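Local coordinates for beta-ketoacyl-[acyl-carrier-protein] synthase FabY (Pseudomonas aeruginosa, PDB 4CW4) that condenses acetyl-CoA with malonyl-ACP to give acetoacetyl-ACP, the primer that starts fatty acid biosynthesis, at residues Leu173-Tyr183 against Arg190-Ala198. Residues are numbered along the deposited sequence; the frame is centred on the assembly and turned at random.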
loop_
_atom_site.group_PDB
_atom_site.type_symbol
_atom_site.label_atom_id
_atom_site.label_comp_id
_atom_site.label_asym_id
_atom_site.label_seq_id
_atom_site.Cartn_x
_atom_site.Cartn_y
_atom_site.Cartn_z
ATOM N N LEU A 173 -22.095 -5.770 5.814
ATOM C CA LEU A 173 -23.089 -5.389 4.816
ATOM C C LEU A 173 -24.466 -5.934 5.176
ATOM O O LEU A 173 -24.573 -6.964 5.844
ATOM C CB LEU A 173 -22.698 -5.893 3.423
ATOM C CG LEU A 173 -21.414 -5.325 2.805
ATOM C CD1 LEU A 173 -21.263 -5.694 1.331
ATOM C CD2 LEU A 173 -21.337 -3.823 2.981
ATOM N N PRO A 174 -25.532 -5.236 4.743
ATOM C CA PRO A 174 -26.879 -5.707 5.079
ATOM C C PRO A 174 -27.105 -7.192 4.746
ATOM O O PRO A 174 -26.764 -7.662 3.654
ATOM C CB PRO A 174 -27.786 -4.808 4.239
ATOM C CG PRO A 174 -26.994 -3.528 4.091
ATOM C CD PRO A 174 -25.574 -4.006 3.931
ATOM N N THR A 175 -27.689 -7.917 5.695
ATOM C CA THR A 175 -27.826 -9.363 5.543
ATOM C C THR A 175 -28.650 -9.671 4.307
ATOM O O THR A 175 -29.778 -9.171 4.155
ATOM C CB THR A 175 -28.495 -9.972 6.750
ATOM O OG1 THR A 175 -27.802 -9.572 7.932
ATOM C CG2 THR A 175 -28.537 -11.506 6.648
ATOM N N GLY A 176 -28.086 -10.503 3.436
ATOM C CA GLY A 176 -28.766 -10.887 2.212
ATOM C C GLY A 176 -28.207 -10.238 0.963
ATOM O O GLY A 176 -28.386 -10.753 -0.139
ATOM N N PHE A 177 -27.515 -9.117 1.135
ATOM C CA PHE A 177 -26.867 -8.446 0.027
ATOM C C PHE A 177 -25.521 -9.099 -0.231
ATOM O O PHE A 177 -24.690 -9.190 0.673
ATOM C CB PHE A 177 -26.676 -6.966 0.358
ATOM C CG PHE A 177 -26.077 -6.169 -0.764
ATOM C CD1 PHE A 177 -26.739 -6.015 -1.969
ATOM C CD2 PHE A 177 -24.838 -5.588 -0.620
ATOM C CE1 PHE A 177 -26.184 -5.258 -3.002
ATOM C CE2 PHE A 177 -24.272 -4.848 -1.640
ATOM C CZ PHE A 177 -24.939 -4.686 -2.824
ATOM N N GLU A 178 -25.313 -9.563 -1.453
ATOM C CA GLU A 178 -24.104 -10.311 -1.801
ATOM C C GLU A 178 -23.454 -9.736 -3.050
ATOM O O GLU A 178 -23.888 -10.036 -4.165
ATOM C CB GLU A 178 -24.425 -11.789 -2.029
ATOM C CG GLU A 178 -24.928 -12.526 -0.784
ATOM C CD GLU A 178 -23.813 -13.027 0.112
ATOM O OE1 GLU A 178 -22.638 -12.624 -0.083
ATOM O OE2 GLU A 178 -24.116 -13.838 1.020
ATOM N N PRO A 179 -22.390 -8.926 -2.876
ATOM C CA PRO A 179 -21.759 -8.290 -4.036
ATOM C C PRO A 179 -21.325 -9.282 -5.111
ATOM O O PRO A 179 -21.439 -8.979 -6.293
ATOM C CB PRO A 179 -20.553 -7.585 -3.429
ATOM C CG PRO A 179 -20.962 -7.283 -2.038
ATOM C CD PRO A 179 -21.759 -8.490 -1.616
ATOM N N GLY A 180 -20.865 -10.462 -4.707
ATOM C CA GLY A 180 -20.393 -11.445 -5.653
ATOM C C GLY A 180 -21.434 -11.969 -6.625
ATOM O O GLY A 180 -21.076 -12.477 -7.690
ATOM N N GLU A 181 -22.713 -11.866 -6.266
ATOM C CA GLU A 181 -23.795 -12.340 -7.128
ATOM C C GLU A 181 -24.131 -11.346 -8.231
ATOM O O GLU A 181 -24.899 -11.655 -9.148
ATOM C CB GLU A 181 -25.055 -12.609 -6.301
ATOM C CG GLU A 181 -24.871 -13.682 -5.248
ATOM C CD GLU A 181 -26.110 -13.878 -4.384
ATOM O OE1 GLU A 181 -27.063 -13.063 -4.486
ATOM O OE2 GLU A 181 -26.124 -14.845 -3.598
ATOM N N LEU A 182 -23.557 -10.153 -8.156
ATOM C CA LEU A 182 -23.973 -9.080 -9.056
ATOM C C LEU A 182 -23.200 -8.983 -10.361
ATOM O O LEU A 182 -23.571 -8.179 -11.236
ATOM C CB LEU A 182 -23.884 -7.752 -8.321
ATOM C CG LEU A 182 -24.715 -7.620 -7.042
ATOM C CD1 LEU A 182 -24.409 -6.284 -6.410
ATOM C CD2 LEU A 182 -26.198 -7.747 -7.315
ATOM N N TYR A 183 -22.129 -9.770 -10.487
ATOM C CA TYR A 183 -21.298 -9.765 -11.693
ATOM C C TYR A 183 -20.514 -11.064 -11.705
ATOM O O TYR A 183 -20.619 -11.858 -10.760
ATOM C CB TYR A 183 -20.363 -8.525 -11.744
ATOM C CG TYR A 183 -19.161 -8.642 -10.832
ATOM C CD1 TYR A 183 -19.258 -8.395 -9.464
ATOM C CD2 TYR A 183 -17.926 -9.000 -11.339
ATOM C CE1 TYR A 183 -18.178 -8.526 -8.654
ATOM C CE2 TYR A 183 -16.851 -9.144 -10.532
ATOM C CZ TYR A 183 -16.983 -8.899 -9.181
ATOM O OH TYR A 183 -15.916 -9.053 -8.333
ATOM N N ARG A 190 -13.289 -11.040 -1.672
ATOM C CA ARG A 190 -14.454 -10.221 -1.320
ATOM C C ARG A 190 -14.160 -8.726 -1.460
ATOM O O ARG A 190 -15.010 -7.986 -1.937
ATOM C CB ARG A 190 -14.908 -10.545 0.098
ATOM C CG ARG A 190 -16.152 -9.778 0.541
ATOM C CD ARG A 190 -16.689 -10.347 1.833
ATOM N NE ARG A 190 -17.833 -9.600 2.342
ATOM C CZ ARG A 190 -19.086 -9.784 1.941
ATOM N NH1 ARG A 190 -19.370 -10.683 1.009
ATOM N NH2 ARG A 190 -20.061 -9.066 2.471
ATOM N N GLY A 191 -12.956 -8.294 -1.096
ATOM C CA GLY A 191 -12.614 -6.882 -1.218
ATOM C C GLY A 191 -12.624 -6.392 -2.656
ATOM O O GLY A 191 -12.907 -5.232 -2.912
ATOM N N LEU A 192 -12.308 -7.279 -3.598
ATOM C CA LEU A 192 -12.334 -6.906 -4.998
ATOM C C LEU A 192 -13.759 -6.868 -5.519
ATOM O O LEU A 192 -14.094 -5.979 -6.288
ATOM C CB LEU A 192 -11.446 -7.815 -5.840
ATOM C CG LEU A 192 -9.968 -7.832 -5.432
ATOM C CD1 LEU A 192 -9.119 -8.448 -6.549
ATOM C CD2 LEU A 192 -9.429 -6.443 -5.039
ATOM N N GLN A 193 -14.594 -7.824 -5.102
ATOM C CA GLN A 193 -16.013 -7.786 -5.429
ATOM C C GLN A 193 -16.626 -6.470 -4.952
ATOM O O GLN A 193 -17.359 -5.819 -5.687
ATOM C CB GLN A 193 -16.737 -8.952 -4.765
ATOM C CG GLN A 193 -16.222 -10.331 -5.172
ATOM C CD GLN A 193 -16.831 -11.429 -4.362
ATOM O OE1 GLN A 193 -17.715 -11.209 -3.547
ATOM N NE2 GLN A 193 -16.378 -12.623 -4.598
ATOM N N MET A 194 -16.306 -6.076 -3.727
ATOM C CA MET A 194 -16.866 -4.865 -3.146
ATOM C C MET A 194 -16.382 -3.635 -3.886
ATOM O O MET A 194 -17.145 -2.706 -4.096
ATOM C CB MET A 194 -16.534 -4.784 -1.652
ATOM C CG MET A 194 -17.354 -5.778 -0.834
ATOM S SD MET A 194 -16.972 -5.860 0.923
ATOM C CE MET A 194 -17.205 -4.156 1.428
ATOM N N SER A 195 -15.134 -3.650 -4.336
ATOM C CA SER A 195 -14.591 -2.505 -5.064
ATOM C C SER A 195 -15.303 -2.339 -6.395
ATOM O O SER A 195 -15.673 -1.236 -6.777
ATOM C CB SER A 195 -13.076 -2.648 -5.294
ATOM O OG SER A 195 -12.559 -1.468 -5.888
ATOM N N VAL A 196 -15.475 -3.440 -7.120
ATOM C CA VAL A 196 -16.136 -3.395 -8.423
ATOM C C VAL A 196 -17.576 -2.883 -8.272
ATOM O O VAL A 196 -18.027 -2.009 -9.014
ATOM C CB VAL A 196 -16.090 -4.794 -9.099
ATOM C CG1 VAL A 196 -17.044 -4.902 -10.288
ATOM C CG2 VAL A 196 -14.656 -5.132 -9.507
ATOM N N VAL A 197 -18.289 -3.412 -7.292
ATOM C CA VAL A 197 -19.693 -3.034 -7.098
ATOM C C VAL A 197 -19.846 -1.592 -6.596
ATOM O O VAL A 197 -20.722 -0.839 -7.064
ATOM C CB VAL A 197 -20.399 -4.061 -6.184
ATOM C CG1 VAL A 197 -21.771 -3.627 -5.824
ATOM C CG2 VAL A 197 -20.415 -5.424 -6.877
ATOM N N ALA A 198 -18.973 -1.182 -5.683
ATOM C CA ALA A 198 -18.966 0.193 -5.198
ATOM C C ALA A 198 -18.585 1.187 -6.284
ATOM O O ALA A 198 -19.139 2.279 -6.349
ATOM C CB ALA A 198 -18.030 0.327 -4.008
HETATM O O HOH W 1 -22.689 -9.911 2.134
HETATM O O HOH W 2 -20.675 -11.768 -2.099
#
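R190, in the first turn of its helix, sends an extended side chain across to the loop 173-183. With CG anti to the backbone N (chi1 -178°), its guanidinium reaches L173 CD1, 3.8 Å from NH2. A water lying in the guanidinium plane accepts from NH2 at 2.8 Å and donates to F177 O, so this link to the loop backbone is indirect. The ion pair with E178 is long, OE1 to NH1 4.0 Å, and the carboxylate and guanidinium planes stand 86° apart; the stronger salt bridge runs from NE to E365.

One turn on, Q193 lays its amide against G180: Q193 OE1 lies 3.4 Å from G180 CA. A second water, held by E178 OE1 and G180 N, donates only weakly to Q193 OE1. The Y183 hydroxyl comes in beside CA and CG of Q193 and is hydrogen-bonded to H188 ND1. M194 is flanked by P179, CG to CG 4.1 Å, the two side chains pointing the same way, while its SD faces L173.

V196 CG1 sits over the Y183 ring, 4.0 Å from its centroid and 5° off the normal, a CH-pi interaction. V197 divides its branches, CG1 meeting L182 CD1 at 3.8 Å and CG2 packing on P179 CB.

The contact, apolar around V196 and V197 and water-bridged at R190 and Q193, packs the loop after strand 169-171 on helix 190-204 in the thiolase-like ketosynthase fold, away from the probable catalytic residues C286, H439 and H477. Y18 of strand 10-19 touches L173 and V197, strand 366-374 meets A198, and helix 263-273 packs against L192 and S195.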